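Local coordinates for periplasmic His/Glu/Gln/Arg/opine family-binding protein (Silicibacter pomeroyi, PDB 3I6V), which binds lysine and probably delivers amino acids of the His/Glu/Gln/Arg/opine group to an ABC transporter, at residues 134-138 against 155-159; 14-18 against 152-156. One frame throughout, in Å; residues are numbered along the deposited sequence.

Contact 1: 134-138 against 155-159; sequences PEETI and YLVPI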
loop_
_atom_site.group_PDB
_atom_site.type_symbol
_atom_site.label_atom_id
_atom_site.label_comp_id
_atom_site.label_asym_id
_atom_site.label_seq_id
_atom_site.Cartn_x
_atom_site.Cartn_y
_atom_site.Cartn_z
ATOM N N PRO A 134 6.215 -0.114 -7.839
ATOM C CA PRO A 134 4.967 -0.574 -8.448
ATOM C C PRO A 134 4.927 -0.293 -9.976
ATOM O O PRO A 134 4.510 -1.143 -10.777
ATOM C CB PRO A 134 3.917 0.266 -7.730
ATOM C CG PRO A 134 4.568 0.597 -6.357
ATOM C CD PRO A 134 5.969 0.928 -6.826
ATOM N N GLU A 135 5.389 0.888 -10.382
ATOM C CA GLU A 135 5.382 1.193 -11.808
ATOM C C GLU A 135 6.198 0.197 -12.638
ATOM O O GLU A 135 5.820 -0.103 -13.758
ATOM C CB GLU A 135 5.812 2.644 -12.091
ATOM C CG GLU A 135 5.668 3.038 -13.625
ATOM C CD GLU A 135 4.268 2.736 -14.277
ATOM O OE1 GLU A 135 3.188 2.832 -13.595
ATOM O OE2 GLU A 135 4.265 2.411 -15.513
ATOM N N GLU A 136 7.299 -0.315 -12.112
ATOM C CA GLU A 136 8.108 -1.308 -12.840
ATOM C C GLU A 136 7.364 -2.633 -13.128
ATOM O O GLU A 136 7.581 -3.281 -14.168
ATOM C CB GLU A 136 9.426 -1.592 -12.113
ATOM C CG GLU A 136 10.494 -0.486 -12.297
ATOM C CD GLU A 136 11.555 -0.464 -11.179
ATOM O OE1 GLU A 136 11.597 -1.381 -10.330
ATOM O OE2 GLU A 136 12.361 0.505 -11.141
ATOM N N THR A 137 6.505 -3.046 -12.200
ATOM C CA THR A 137 5.654 -4.226 -12.433
ATOM C C THR A 137 4.668 -3.991 -13.566
ATOM O O THR A 137 4.391 -4.910 -14.331
ATOM C CB THR A 137 4.863 -4.677 -11.148
ATOM O OG1 THR A 137 3.839 -3.721 -10.831
ATOM C CG2 THR A 137 5.818 -4.815 -9.953
ATOM N N ILE A 138 4.123 -2.782 -13.676
ATOM C CA ILE A 138 3.175 -2.485 -14.763
ATOM C C ILE A 138 3.934 -2.472 -16.098
ATOM O O ILE A 138 3.479 -3.065 -17.096
ATOM C CB ILE A 138 2.455 -1.119 -14.566
ATOM C CG1 ILE A 138 1.737 -1.057 -13.218
ATOM C CG2 ILE A 138 1.501 -0.818 -15.727
ATOM C CD1 ILE A 138 0.788 -2.257 -12.926
ATOM N N TYR A 155 -4.754 -0.431 -6.257
ATOM C CA TYR A 155 -3.678 0.160 -7.023
ATOM C C TYR A 155 -3.984 -0.059 -8.526
ATOM O O TYR A 155 -3.830 0.866 -9.368
ATOM C CB TYR A 155 -2.334 -0.472 -6.637
ATOM C CG TYR A 155 -1.185 -0.086 -7.558
ATOM C CD1 TYR A 155 -0.687 1.228 -7.594
ATOM C CD2 TYR A 155 -0.603 -1.035 -8.392
ATOM C CE1 TYR A 155 0.387 1.573 -8.453
ATOM C CE2 TYR A 155 0.442 -0.715 -9.231
ATOM C CZ TYR A 155 0.921 0.582 -9.281
ATOM O OH TYR A 155 1.938 0.838 -10.170
ATOM N N LEU A 156 -4.420 -1.269 -8.856
ATOM C CA LEU A 156 -4.670 -1.650 -10.268
ATOM C C LEU A 156 -5.927 -1.031 -10.913
ATOM O O LEU A 156 -5.903 -0.763 -12.110
ATOM C CB LEU A 156 -4.683 -3.168 -10.462
ATOM C CG LEU A 156 -3.366 -3.893 -10.180
ATOM C CD1 LEU A 156 -3.619 -5.421 -10.009
ATOM C CD2 LEU A 156 -2.261 -3.617 -11.228
ATOM N N VAL A 157 -6.983 -0.784 -10.145
ATOM C CA VAL A 157 -8.237 -0.270 -10.728
ATOM C C VAL A 157 -8.019 0.995 -11.617
ATOM O O VAL A 157 -8.372 0.955 -12.796
ATOM C CB VAL A 157 -9.387 -0.103 -9.700
ATOM C CG1 VAL A 157 -10.543 0.795 -10.277
ATOM C CG2 VAL A 157 -9.956 -1.508 -9.258
ATOM N N PRO A 158 -7.384 2.072 -11.077
ATOM C CA PRO A 158 -7.197 3.259 -11.939
ATOM C C PRO A 158 -6.254 2.988 -13.102
ATOM O O PRO A 158 -6.384 3.594 -14.159
ATOM C CB PRO A 158 -6.593 4.315 -10.975
ATOM C CG PRO A 158 -6.979 3.831 -9.570
ATOM C CD PRO A 158 -6.875 2.312 -9.709
ATOM N N ILE A 159 -5.293 2.097 -12.911
ATOM C CA ILE A 159 -4.348 1.770 -13.961
ATOM C C ILE A 159 -5.034 1.081 -15.170
ATOM O O ILE A 159 -4.798 1.446 -16.346
ATOM C CB ILE A 159 -3.187 0.961 -13.374
ATOM C CG1 ILE A 159 -2.264 1.882 -12.564
ATOM C CG2 ILE A 159 -2.380 0.308 -14.448
ATOM C CD1 ILE A 159 -1.164 1.147 -11.874
#
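Tyr155 holds CG anti to its backbone nitrogen (chi1 170°), which carries the ring across to Pro134 and Ile138. Ile138 answers with CG1 anti to its carbonyl carbon (chi1 -56°), and its CD1 comes near the ring at CE2. Pro134 meets the phenol end. Pro134 CB lies 3.4 Å from Tyr155 CZ and 3.2 Å from Tyr155 OH, approaching the ring obliquely. The hydroxyl also sits near the first turn of helix 134-142, but it makes no hydrogen bond to the Pro134 carbonyl or to Glu135 N. Pro134 O instead accepts from Thr137 OG1 at 2.7 Å, in the carbonyl plane on a lone pair. Ile159 CD1 lies over one face of the Tyr155 ring, offset toward its rim. Ile159 also meets Ile138 tip to tip, its CD1 3.9 Å from Ile138 CG1. Ile138 CD1 touches Leu156 CD2 at 3.7 Å, the two side chains sliding past each other in opposite directions. Leu167 touches both isoleucines from a nearby loop. The axes of the two segments stay 12.3 Å apart, so side chains bridge the gap. The fit is apolar, with no hydrogen bond across it, and the Tyr155 ring backs Pro134, which also lines the lysine pocket.

Contact 2: 14-18 against 152-156; sequences AYPPY and DRDYL. With LYS (lysine), chain B.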
loop_
_atom_site.group_PDB
_atom_site.type_symbol
_atom_site.label_atom_id
_atom_site.label_comp_id
_atom_site.label_asym_id
_atom_site.label_seq_id
_atom_site.Cartn_x
_atom_site.Cartn_y
_atom_site.Cartn_z
ATOM N N ALA A 14 5.451 6.470 -4.189
ATOM C CA ALA A 14 5.395 5.865 -5.515
ATOM C C ALA A 14 4.249 4.882 -5.654
ATOM O O ALA A 14 4.331 3.924 -6.412
ATOM C CB ALA A 14 6.758 5.199 -5.865
ATOM N N TYR A 15 3.157 5.131 -4.947
ATOM C CA TYR A 15 2.111 4.115 -4.880
ATOM C C TYR A 15 0.739 4.765 -4.945
ATOM O O TYR A 15 -0.027 4.698 -3.973
ATOM C CB TYR A 15 2.301 3.294 -3.576
ATOM C CG TYR A 15 1.463 2.040 -3.461
ATOM C CD1 TYR A 15 1.250 1.194 -4.578
ATOM C CD2 TYR A 15 0.890 1.684 -2.231
ATOM C CE1 TYR A 15 0.491 -0.001 -4.463
ATOM C CE2 TYR A 15 0.124 0.490 -2.106
ATOM C CZ TYR A 15 -0.075 -0.328 -3.233
ATOM O OH TYR A 15 -0.806 -1.473 -3.120
ATOM N N PRO A 16 0.417 5.431 -6.097
ATOM C CA PRO A 16 -0.871 6.133 -6.161
ATOM C C PRO A 16 -2.058 5.144 -6.193
ATOM O O PRO A 16 -1.955 4.035 -6.741
ATOM C CB PRO A 16 -0.771 6.953 -7.486
ATOM C CG PRO A 16 0.219 6.194 -8.317
ATOM C CD PRO A 16 1.220 5.607 -7.329
ATOM N N PRO A 17 -3.188 5.514 -5.603
ATOM C CA PRO A 17 -3.512 6.754 -4.975
ATOM C C PRO A 17 -3.210 6.777 -3.456
ATOM O O PRO A 17 -3.529 7.776 -2.803
ATOM C CB PRO A 17 -5.028 6.863 -5.238
ATOM C CG PRO A 17 -5.499 5.473 -5.262
ATOM C CD PRO A 17 -4.345 4.603 -5.639
ATOM N N TYR A 18 -2.619 5.705 -2.906
ATOM C CA TYR A 18 -2.254 5.703 -1.478
ATOM C C TYR A 18 -1.271 6.828 -1.144
ATOM O O TYR A 18 -1.514 7.644 -0.246
ATOM C CB TYR A 18 -1.578 4.367 -1.101
ATOM C CG TYR A 18 -2.446 3.159 -1.294
ATOM C CD1 TYR A 18 -2.455 2.474 -2.516
ATOM C CD2 TYR A 18 -3.253 2.684 -0.252
ATOM C CE1 TYR A 18 -3.267 1.320 -2.711
ATOM C CE2 TYR A 18 -4.075 1.520 -0.418
ATOM C CZ TYR A 18 -4.059 0.849 -1.640
ATOM O OH TYR A 18 -4.839 -0.279 -1.817
ATOM N N ASP A 152 -2.144 -5.166 -5.566
ATOM C CA ASP A 152 -3.313 -4.705 -4.854
ATOM C C ASP A 152 -4.347 -4.199 -5.848
ATOM O O ASP A 152 -3.995 -3.439 -6.798
ATOM C CB ASP A 152 -2.888 -3.581 -3.944
ATOM C CG ASP A 152 -4.003 -3.032 -3.153
ATOM O OD1 ASP A 152 -4.351 -3.641 -2.113
ATOM O OD2 ASP A 152 -4.495 -1.946 -3.554
ATOM N N ARG A 153 -5.601 -4.616 -5.645
ATOM C CA ARG A 153 -6.674 -4.297 -6.562
ATOM C C ARG A 153 -6.900 -2.782 -6.622
ATOM O O ARG A 153 -7.153 -2.234 -7.706
ATOM C CB ARG A 153 -7.990 -4.998 -6.194
ATOM C CG ARG A 153 -9.101 -4.756 -7.256
ATOM C CD ARG A 153 -10.414 -5.542 -7.001
ATOM N NE ARG A 153 -11.374 -5.091 -7.992
ATOM C CZ ARG A 153 -11.475 -5.585 -9.223
ATOM N NH1 ARG A 153 -10.719 -6.607 -9.625
ATOM N NH2 ARG A 153 -12.370 -5.072 -10.049
ATOM N N ASP A 154 -6.829 -2.101 -5.483
ATOM C CA ASP A 154 -7.062 -0.674 -5.519
ATOM C C ASP A 154 -5.967 0.127 -6.220
ATOM O O ASP A 154 -6.238 1.227 -6.734
ATOM C CB ASP A 154 -7.401 -0.126 -4.144
ATOM C CG ASP A 154 -8.777 -0.599 -3.673
ATOM O OD1 ASP A 154 -9.455 -1.329 -4.433
ATOM O OD2 ASP A 154 -9.166 -0.258 -2.556
ATOM N N TYR A 155 -4.754 -0.431 -6.257
ATOM C CA TYR A 155 -3.678 0.160 -7.023
ATOM C C TYR A 155 -3.984 -0.059 -8.526
ATOM O O TYR A 155 -3.830 0.866 -9.368
ATOM C CB TYR A 155 -2.334 -0.472 -6.637
ATOM C CG TYR A 155 -1.185 -0.086 -7.558
ATOM C CD1 TYR A 155 -0.687 1.228 -7.594
ATOM C CD2 TYR A 155 -0.603 -1.035 -8.392
ATOM C CE1 TYR A 155 0.387 1.573 -8.453
ATOM C CE2 TYR A 155 0.442 -0.715 -9.231
ATOM C CZ TYR A 155 0.921 0.582 -9.281
ATOM O OH TYR A 155 1.938 0.838 -10.170
ATOM N N LEU A 156 -4.420 -1.269 -8.856
ATOM C CA LEU A 156 -4.670 -1.650 -10.268
ATOM C C LEU A 156 -5.927 -1.031 -10.913
ATOM O O LEU A 156 -5.903 -0.763 -12.110
ATOM C CB LEU A 156 -4.683 -3.168 -10.462
ATOM C CG LEU A 156 -3.366 -3.893 -10.180
ATOM C CD1 LEU A 156 -3.619 -5.421 -10.009
ATOM C CD2 LEU A 156 -2.261 -3.617 -11.228
HETATM N N LYS B . -0.438 -4.141 0.804
HETATM C CA LYS B . 0.617 -4.973 0.138
HETATM C C LYS B . 1.709 -5.351 1.114
HETATM O O LYS B . 1.706 -4.832 2.239
HETATM C CB LYS B . 1.224 -4.215 -1.069
HETATM C CG LYS B . 2.036 -2.970 -0.711
HETATM C CD LYS B . 2.526 -2.257 -2.018
HETATM C CE LYS B . 3.441 -1.009 -1.733
HETATM N NZ LYS B . 3.793 -0.293 -3.063
HETATM O OXT LYS B . 2.621 -6.162 0.783
HETATM O O HOH W 1 0.288 -3.461 -4.853
HETATM O O HOH W 2 -2.858 3.437 -9.193
#
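Tyr15 reaches Tyr155 and Asp152, with the bound lysine over one face of its ring and Tyr18 against the other. Its CG stands anti to the backbone N (chi1 -169°), which swings the ring over to the ligand. Tyr15 CB lies 3.9 Å from lysine NZ. That nitrogen stands 3.2 Å above the Tyr15 ring plane, over its centre, as in a cation-pi contact. Tyr18 CD1 meets the opposite face, offset toward the rim. Tyr15 CE1 comes within 3.5 Å of Tyr155 CG, the ring planes 34° apart. Tyr15 CZ meets lysine CD at 3.5 Å. At the tip, OH packs on Asp152 CB and shares a water with Asp152 N. Cutting Tyr15 back to an alanine is likely to leave the lysine ammonium without its aromatic face and open a gap between it and Tyr18.

Asp152 caps the helix. Asp152 OD2 accepts from Tyr155 N at 3.1 Å, on the anti side. Tyr18 OH also donates to Asp152 OD2, though the 2.4 Å length is doubtful. OD2 lies at the edge of the Tyr18 ring, in its plane. One further water donates to both Pro16 O and Tyr155 O. Tyr15 of one lobe thus lies over the ligand and also meets the start of a helix of the other lobe, as in the closed cleft of a family 3 solute-binding protein.

How the contacts relate
From the N terminus, the chain first passes through 14-18, in the first lobe. It then runs 133 residues before it returns at 152-156, where contact 2 closes a long loop. Contact 1 closes a much shorter one, of 16 residues, between 134-138 and 155-159. It starts inside the long loop but ends three residues beyond it, so the two overlap rather than nest cleanly. Both end on helix 153-162 and share Tyr155 and Leu156. Contact 1 joins helices 134-142 and 153-162 within the second lobe. Contact 2 ties that lobe to the first across the cleft. The contacts also touch directly: Pro134 CG packs 3.3 Å from Ala14 O, beside the lysine site.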